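Side-chain contacts in sensor protein QseC (Escherichia coli, PDB 3JZ3), which autophosphorylates on a histidine with ATP as the sensor kinase of the QseB/QseC two-component system, which switches on the flagellar regulon: residues Arg53-Asp56 and Gln57-Leu61; Met87-Tyr90 and His91-Gln95; Pro115-Leu118 and Ser119-Val122. All blocks are in the same frame, centred on the assembly; numbering follows the deposited sequence.

Contact 1: residues Arg53-Asp56 and Gln57-Leu61; sequences RLVD and QLLTL. With SO4 (sulfate ion), chain C.
The carbonyl oxygen of Asp56 is gripped twice by Thr60, one turn further along helix 42-61. The hydroxyl OG1 of Thr60 gives Asp56 O a bond of 2.8 Å, and the backbone N of Thr60 adds the ordinary helical bond to Asp56 O at 3.1 Å. The two donors come to the oxygen from opposite faces of its plane. OG1 can reach back because it stands beside its own backbone N (chi1 -45°), a back-bond to the i-4 carbonyl that serine and threonine often make in helices.

The carboxylate of Asp56 looks elsewhere: OD1 stays 4.0 Å from OG1 of Thr60 and forms a salt bridge with Arg189 of helix 186-193. On the apolar side two pairs touch along the helix, CD1 of Leu54 with CD1 of Leu58 at 4.2 Å and CG1 of Val55 with CG of Leu59 at 4.3 Å. Branched aliphatic side chains suit these buried places, where Val55 also packs on helix 115-131.

Arg53 bends away at its second and third torsions, carrying the guanidinium to a sulfate, probably from the crystallisation liquor, whose sulfur lies in the guanidinium plane at its edge. NH2 of Arg53 reaches O3 of the sulfate at 3.0 Å and O1 at 3.1 Å, while the bond from NH1 is weak. NH2 also forms a salt bridge with Asp72 of the second subunit. Gln57 extends its amide to the backbone of Gln71 and Asn69 of that same subunit. Helix 42-61 lies in the HisKA phosphoacceptor region, and an amphipathic helix with subunit contacts is consistent with the dimerisation role of that region in histidine kinases.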
loop_
_atom_site.group_PDB
_atom_site.type_symbol
_atom_site.label_atom_id
_atom_site.label_comp_id
_atom_site.label_asym_id
_atom_site.label_seq_id
_atom_site.Cartn_x
_atom_site.Cartn_y
_atom_site.Cartn_z
ATOM N N ARG B 53 -8.176 1.611 -5.203
ATOM C CA ARG B 53 -9.491 0.963 -5.173
ATOM C C ARG B 53 -9.938 0.551 -3.769
ATOM O O ARG B 53 -11.068 0.846 -3.363
ATOM C CB ARG B 53 -9.510 -0.237 -6.121
ATOM C CG ARG B 53 -10.306 0.009 -7.388
ATOM C CD ARG B 53 -9.566 -0.426 -8.644
ATOM N NE ARG B 53 -9.097 -1.811 -8.619
ATOM C CZ ARG B 53 -8.193 -2.305 -9.466
ATOM N NH1 ARG B 53 -7.656 -1.529 -10.405
ATOM N NH2 ARG B 53 -7.818 -3.571 -9.374
ATOM N N LEU B 54 -9.050 -0.109 -3.028
ATOM C CA LEU B 54 -9.356 -0.559 -1.672
ATOM C C LEU B 54 -9.571 0.604 -0.702
ATOM O O LEU B 54 -10.594 0.658 -0.012
ATOM C CB LEU B 54 -8.256 -1.494 -1.151
ATOM C CG LEU B 54 -8.423 -2.108 0.247
ATOM C CD1 LEU B 54 -9.740 -2.877 0.385
ATOM C CD2 LEU B 54 -7.242 -3.011 0.569
ATOM N N VAL B 55 -8.609 1.527 -0.657
ATOM C CA VAL B 55 -8.642 2.640 0.295
ATOM C C VAL B 55 -9.762 3.626 -0.046
ATOM O O VAL B 55 -10.399 4.179 0.854
ATOM C CB VAL B 55 -7.261 3.348 0.417
ATOM C CG1 VAL B 55 -7.355 4.587 1.291
ATOM C CG2 VAL B 55 -6.219 2.388 0.987
ATOM N N ASP B 56 -10.010 3.825 -1.341
ATOM C CA ASP B 56 -11.153 4.619 -1.797
ATOM C C ASP B 56 -12.464 4.059 -1.254
ATOM O O ASP B 56 -13.273 4.800 -0.693
ATOM C CB ASP B 56 -11.208 4.679 -3.326
ATOM C CG ASP B 56 -12.318 5.588 -3.846
ATOM O OD1 ASP B 56 -12.646 6.600 -3.184
ATOM O OD2 ASP B 56 -12.861 5.291 -4.930
ATOM N N GLN B 57 -12.664 2.752 -1.422
ATOM C CA GLN B 57 -13.866 2.085 -0.926
ATOM C C GLN B 57 -13.980 2.232 0.588
ATOM O O GLN B 57 -15.038 2.598 1.099
ATOM C CB GLN B 57 -13.876 0.610 -1.330
ATOM C CG GLN B 57 -15.134 -0.139 -0.897
ATOM C CD GLN B 57 -15.241 -1.530 -1.495
ATOM O OE1 GLN B 57 -14.238 -2.215 -1.711
ATOM N NE2 GLN B 57 -16.467 -1.954 -1.763
ATOM N N LEU B 58 -12.881 1.978 1.296
ATOM C CA LEU B 58 -12.875 2.068 2.757
ATOM C C LEU B 58 -13.123 3.489 3.274
ATOM O O LEU B 58 -13.758 3.666 4.314
ATOM C CB LEU B 58 -11.579 1.495 3.340
ATOM C CG LEU B 58 -11.336 -0.010 3.176
ATOM C CD1 LEU B 58 -9.999 -0.404 3.787
ATOM C CD2 LEU B 58 -12.461 -0.835 3.783
ATOM N N LEU B 59 -12.629 4.490 2.542
ATOM C CA LEU B 59 -12.882 5.895 2.876
ATOM C C LEU B 59 -14.366 6.229 2.781
ATOM O O LEU B 59 -14.926 6.853 3.687
ATOM C CB LEU B 59 -12.086 6.836 1.965
ATOM C CG LEU B 59 -10.637 7.196 2.312
ATOM C CD1 LEU B 59 -10.048 8.016 1.183
ATOM C CD2 LEU B 59 -10.535 7.956 3.628
ATOM N N THR B 60 -14.985 5.808 1.680
ATOM C CA THR B 60 -16.404 6.030 1.428
ATOM C C THR B 60 -17.278 5.355 2.490
ATOM O O THR B 60 -18.150 6.000 3.076
ATOM C CB THR B 60 -16.809 5.513 0.027
ATOM O OG1 THR B 60 -15.834 5.919 -0.943
ATOM C CG2 THR B 60 -18.170 6.055 -0.375
ATOM N N LEU B 61 -17.033 4.068 2.739
ATOM C CA LEU B 61 -17.833 3.293 3.693
ATOM C C LEU B 61 -17.726 3.829 5.114
ATOM O O LEU B 61 -18.707 3.819 5.859
ATOM C CB LEU B 61 -17.452 1.809 3.662
ATOM C CG LEU B 61 -17.625 1.039 2.351
ATOM C CD1 LEU B 61 -17.154 -0.392 2.519
ATOM C CD2 LEU B 61 -19.066 1.078 1.870
HETATM S S SO4 C . -5.353 -4.732 -11.668
HETATM O O1 SO4 C . -5.071 -3.568 -10.830
HETATM O O2 SO4 C . -4.947 -5.951 -10.972
HETATM O O3 SO4 C . -6.786 -4.794 -11.950
HETATM O O4 SO4 C . -4.610 -4.615 -12.919
#

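Contact 2: residues Met87-Tyr90 and His91-Gln95; sequences MDIY and HTAQQ
Tyr90 and Gln94 lie side by side in the C-terminal part of helix 78-95, an i to i+4 pair on a helix whose hydrogen bonding is interrupted by a kink bridged by two waters. Their side chains point the same way, and the planes of the phenol ring and the amide are turned 52° from each other, so the two groups do not stack. Both CG atoms stand opposite the backbone N, Tyr90 with chi1 -175°, and this shared choice sends the two chains off in one direction. Gln94 then bends at its second torsion, bringing CD to within 3.8 Å of OH of Tyr90. Which amide atom faces the hydroxyl is doubtful. Tyr90 is partly exposed and Gln94 exposed, so side chains with polar ends fit this flank near solvent.

The other flank is apolar. CG2 of Ile89 meets CB of Ala93 at 3.9 Å, and Val100 of strand 99-104 packs on both residues. Buried Ile89 also touches helix 115-131 and Leu44 of helix 42-61.

Regular bonds hold the later turn: N of Ala93 donates to O of Ile89 at 3.0 Å, almost straight at 177°, and N of Gln94 donates to O of Tyr90. At the kink, the backbone N atoms of His91 and Thr92 lack their helical acceptors, and water takes over. One water bridges Met87 O, a selenomethionine carbonyl, at 2.8 Å and His91 N at 2.9 Å; a second receives Thr92 N and donates to Asp88 O at 2.6 Å.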
loop_
_atom_site.group_PDB
_atom_site.type_symbol
_atom_site.label_atom_id
_atom_site.label_comp_id
_atom_site.label_asym_id
_atom_site.label_seq_id
_atom_site.Cartn_x
_atom_site.Cartn_y
_atom_site.Cartn_z
HETATM N N MSE B 87 10.335 10.491 -7.368
HETATM C CA MSE B 87 11.397 9.488 -7.236
HETATM C C MSE B 87 10.928 8.059 -7.464
HETATM O O MSE B 87 11.646 7.258 -8.061
HETATM C CB MSE B 87 12.116 9.614 -5.889
HETATM C CG MSE B 87 13.149 10.737 -5.835
HETATM SE SE MSE B 87 14.362 10.765 -7.377
HETATM C CE MSE B 87 13.200 11.618 -8.679
ATOM N N ASP B 88 9.727 7.749 -6.989
ATOM C CA ASP B 88 9.125 6.437 -7.195
ATOM C C ASP B 88 8.939 6.138 -8.678
ATOM O O ASP B 88 8.975 4.979 -9.095
ATOM C CB ASP B 88 7.768 6.358 -6.490
ATOM C CG ASP B 88 7.893 6.187 -4.985
ATOM O OD1 ASP B 88 8.936 5.678 -4.515
ATOM O OD2 ASP B 88 6.936 6.554 -4.269
ATOM N N ILE B 89 8.766 7.204 -9.457
ATOM C CA ILE B 89 8.333 7.131 -10.848
ATOM C C ILE B 89 9.462 7.351 -11.850
ATOM O O ILE B 89 9.475 6.735 -12.914
ATOM C CB ILE B 89 7.188 8.164 -11.096
ATOM C CG1 ILE B 89 5.850 7.617 -10.592
ATOM C CG2 ILE B 89 7.087 8.587 -12.562
ATOM C CD1 ILE B 89 5.391 6.339 -11.277
ATOM N N TYR B 90 10.407 8.217 -11.496
ATOM C CA TYR B 90 11.356 8.790 -12.454
ATOM C C TYR B 90 12.036 7.805 -13.414
ATOM O O TYR B 90 11.947 7.971 -14.632
ATOM C CB TYR B 90 12.403 9.645 -11.734
ATOM C CG TYR B 90 13.346 10.368 -12.668
ATOM C CD1 TYR B 90 12.922 11.480 -13.397
ATOM C CD2 TYR B 90 14.664 9.939 -12.822
ATOM C CE1 TYR B 90 13.786 12.147 -14.259
ATOM C CE2 TYR B 90 15.536 10.597 -13.679
ATOM C CZ TYR B 90 15.092 11.701 -14.393
ATOM O OH TYR B 90 15.955 12.354 -15.243
ATOM N N HIS B 91 12.707 6.794 -12.863
ATOM C CA HIS B 91 13.500 5.858 -13.661
ATOM C C HIS B 91 12.635 5.031 -14.607
ATOM O O HIS B 91 12.979 4.855 -15.777
ATOM C CB HIS B 91 14.337 4.948 -12.757
ATOM C CG HIS B 91 15.172 3.955 -13.505
ATOM N ND1 HIS B 91 16.371 4.287 -14.099
ATOM C CD2 HIS B 91 14.980 2.638 -13.755
ATOM C CE1 HIS B 91 16.882 3.218 -14.684
ATOM N NE2 HIS B 91 16.057 2.203 -14.490
ATOM N N THR B 92 11.514 4.534 -14.091
ATOM C CA THR B 92 10.567 3.748 -14.876
ATOM C C THR B 92 10.010 4.562 -16.048
ATOM O O THR B 92 9.999 4.088 -17.187
ATOM C CB THR B 92 9.431 3.198 -13.985
ATOM O OG1 THR B 92 9.986 2.297 -13.019
ATOM C CG2 THR B 92 8.398 2.459 -14.809
ATOM N N ALA B 93 9.569 5.787 -15.763
ATOM C CA ALA B 93 9.093 6.705 -16.797
ATOM C C ALA B 93 10.193 7.043 -17.809
ATOM O O ALA B 93 9.912 7.231 -18.992
ATOM C CB ALA B 93 8.528 7.971 -16.170
ATOM N N GLN B 94 11.436 7.109 -17.336
ATOM C CA GLN B 94 12.599 7.344 -18.194
ATOM C C GLN B 94 12.744 6.232 -19.234
ATOM O O GLN B 94 12.906 6.502 -20.426
ATOM C CB GLN B 94 13.875 7.438 -17.350
ATOM C CG GLN B 94 15.069 8.067 -18.058
ATOM C CD GLN B 94 15.222 9.550 -17.760
ATOM O OE1 GLN B 94 14.238 10.282 -17.622
ATOM N NE2 GLN B 94 16.468 10.000 -17.661
ATOM N N GLN B 95 12.671 4.985 -18.771
ATOM C CA GLN B 95 12.758 3.816 -19.645
ATOM C C GLN B 95 11.630 3.775 -20.687
ATOM O O GLN B 95 11.755 3.110 -21.717
ATOM C CB GLN B 95 12.775 2.528 -18.815
HETATM O O HOH W 1 12.493 5.721 -10.226
HETATM O O HOH W 2 10.585 4.253 -11.057
#

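Contact 3: residues Pro115-Leu118 and Ser119-Val122; sequences PLLL and SLLV
Pro115 opens helix 115-131, and its carbonyl oxygen accepts the backbone N of Ser119 at 2.9 Å. Proline suits a first turn, where its missing N-H costs no helical bond and its ring fixes phi near the helical value. CB of Ser119 rests 3.3 Å from the same Pro115 O, and a small polar serine fits this partly exposed position.

Leu116 comes next, its side chain leading off the helix to pack on Arg50 of the second subunit. Its backbone O receives N of Leu120 at 2.9 Å, and CG of Leu120 comes within 3.5 Å of Leu116 O. Leu120 arrives there because its CG stands beside its own backbone N and opposite the carbonyl carbon (chi1 -82°), which folds the branch back along the preceding turn.

Leu117 makes a methyl contact three residues on, CD2 to CD1 of Leu120 at 4.3 Å, while its carbonyl takes N of Leu121 in a fairly straight bond of 168°. The pair presents one surface to helix 42-61, where both lean on Val55; Leu117 also touches Leu54 of the second subunit.

Leu118 packs on Leu81 of helix 78-95. Its CD2 approaches CD1 of Leu121 at 4.4 Å, a loose contact, and its carbonyl accepts N of Val122 at 3.1 Å. CG2 of Val122 sits 3.3 Å from the same Leu118 O, and Leu121 packs on helix 186-193. Every bond across this junction is backbone to backbone, and the side chains add only van der Waals contact; the helix therefore holds itself together by its own amides, leaving the buried branches of Leu117, Leu118, Leu121 and Val122 to pack on helices 42-61, 78-95 and 186-193.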
loop_
_atom_site.group_PDB
_atom_site.type_symbol
_atom_site.label_atom_id
_atom_site.label_comp_id
_atom_site.label_asym_id
_atom_site.label_seq_id
_atom_site.Cartn_x
_atom_site.Cartn_y
_atom_site.Cartn_z
ATOM N N PRO B 115 -0.244 11.257 5.659
ATOM C CA PRO B 115 0.848 11.083 4.689
ATOM C C PRO B 115 0.577 10.053 3.590
ATOM O O PRO B 115 0.855 10.318 2.421
ATOM C CB PRO B 115 2.025 10.611 5.557
ATOM C CG PRO B 115 1.707 11.062 6.925
ATOM C CD PRO B 115 0.216 11.035 7.043
ATOM N N LEU B 116 0.058 8.888 3.966
ATOM C CA LEU B 116 -0.222 7.825 3.002
ATOM C C LEU B 116 -1.314 8.220 2.022
ATOM O O LEU B 116 -1.202 7.957 0.822
ATOM C CB LEU B 116 -0.595 6.531 3.719
ATOM C CG LEU B 116 0.526 5.542 4.058
ATOM C CD1 LEU B 116 1.718 6.169 4.790
ATOM C CD2 LEU B 116 -0.059 4.415 4.873
ATOM N N LEU B 117 -2.362 8.859 2.533
ATOM C CA LEU B 117 -3.441 9.349 1.690
ATOM C C LEU B 117 -2.959 10.423 0.721
ATOM O O LEU B 117 -3.325 10.403 -0.456
ATOM C CB LEU B 117 -4.615 9.856 2.534
ATOM C CG LEU B 117 -5.395 8.819 3.360
ATOM C CD1 LEU B 117 -6.614 9.458 3.996
ATOM C CD2 LEU B 117 -5.806 7.592 2.542
ATOM N N LEU B 118 -2.123 11.344 1.195
ATOM C CA LEU B 118 -1.605 12.401 0.317
ATOM C C LEU B 118 -0.657 11.835 -0.729
ATOM O O LEU B 118 -0.599 12.325 -1.860
ATOM C CB LEU B 118 -0.925 13.521 1.106
ATOM C CG LEU B 118 -1.865 14.509 1.798
ATOM C CD1 LEU B 118 -1.062 15.649 2.405
ATOM C CD2 LEU B 118 -2.933 15.047 0.838
ATOM N N SER B 119 0.068 10.795 -0.337
ATOM C CA SER B 119 0.961 10.082 -1.233
ATOM C C SER B 119 0.163 9.397 -2.345
ATOM O O SER B 119 0.562 9.430 -3.507
ATOM C CB SER B 119 1.797 9.071 -0.445
ATOM O OG SER B 119 2.588 8.281 -1.310
ATOM N N LEU B 120 -0.971 8.798 -1.976
ATOM C CA LEU B 120 -1.882 8.163 -2.934
ATOM C C LEU B 120 -2.469 9.162 -3.920
ATOM O O LEU B 120 -2.497 8.904 -5.119
ATOM C CB LEU B 120 -3.028 7.448 -2.207
ATOM C CG LEU B 120 -2.793 6.046 -1.650
ATOM C CD1 LEU B 120 -4.009 5.607 -0.850
ATOM C CD2 LEU B 120 -2.493 5.052 -2.767
ATOM N N LEU B 121 -2.952 10.289 -3.401
ATOM C CA LEU B 121 -3.471 11.377 -4.227
ATOM C C LEU B 121 -2.451 11.789 -5.284
ATOM O O LEU B 121 -2.750 11.776 -6.481
ATOM C CB LEU B 121 -3.838 12.583 -3.354
ATOM C CG LEU B 121 -4.565 13.764 -4.005
ATOM C CD1 LEU B 121 -5.222 14.628 -2.946
ATOM C CD2 LEU B 121 -3.634 14.608 -4.872
ATOM N N VAL B 122 -1.247 12.142 -4.837
ATOM C CA VAL B 122 -0.209 12.654 -5.731
ATOM C C VAL B 122 0.165 11.610 -6.779
ATOM O O VAL B 122 0.300 11.923 -7.962
ATOM C CB VAL B 122 1.051 13.127 -4.950
ATOM C CG1 VAL B 122 2.184 13.454 -5.904
ATOM C CG2 VAL B 122 0.722 14.343 -4.091
#

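How the contacts relate
From the N terminus the three contacts follow in series: contact 1 near the end of helix 42-61, contact 2 in the C-terminal part of helix 78-95, contact 3 at the start of helix 115-131. Each joins successive turns of one helix, so none closes a long loop, and none nests in or crosses another. Contacts 1 and 3 meet in space, with Val55 CG1 3.6 Å from Leu117 CD2, tying the phosphoacceptor-region helix to the ATPase-like domain; both also touch the second subunit. Contact 2 stands apart, its nearest atoms about 6 Å from contact 3 and about 15 Å from contact 1, yet Ile89 reaches both of their helices elsewhere along their length.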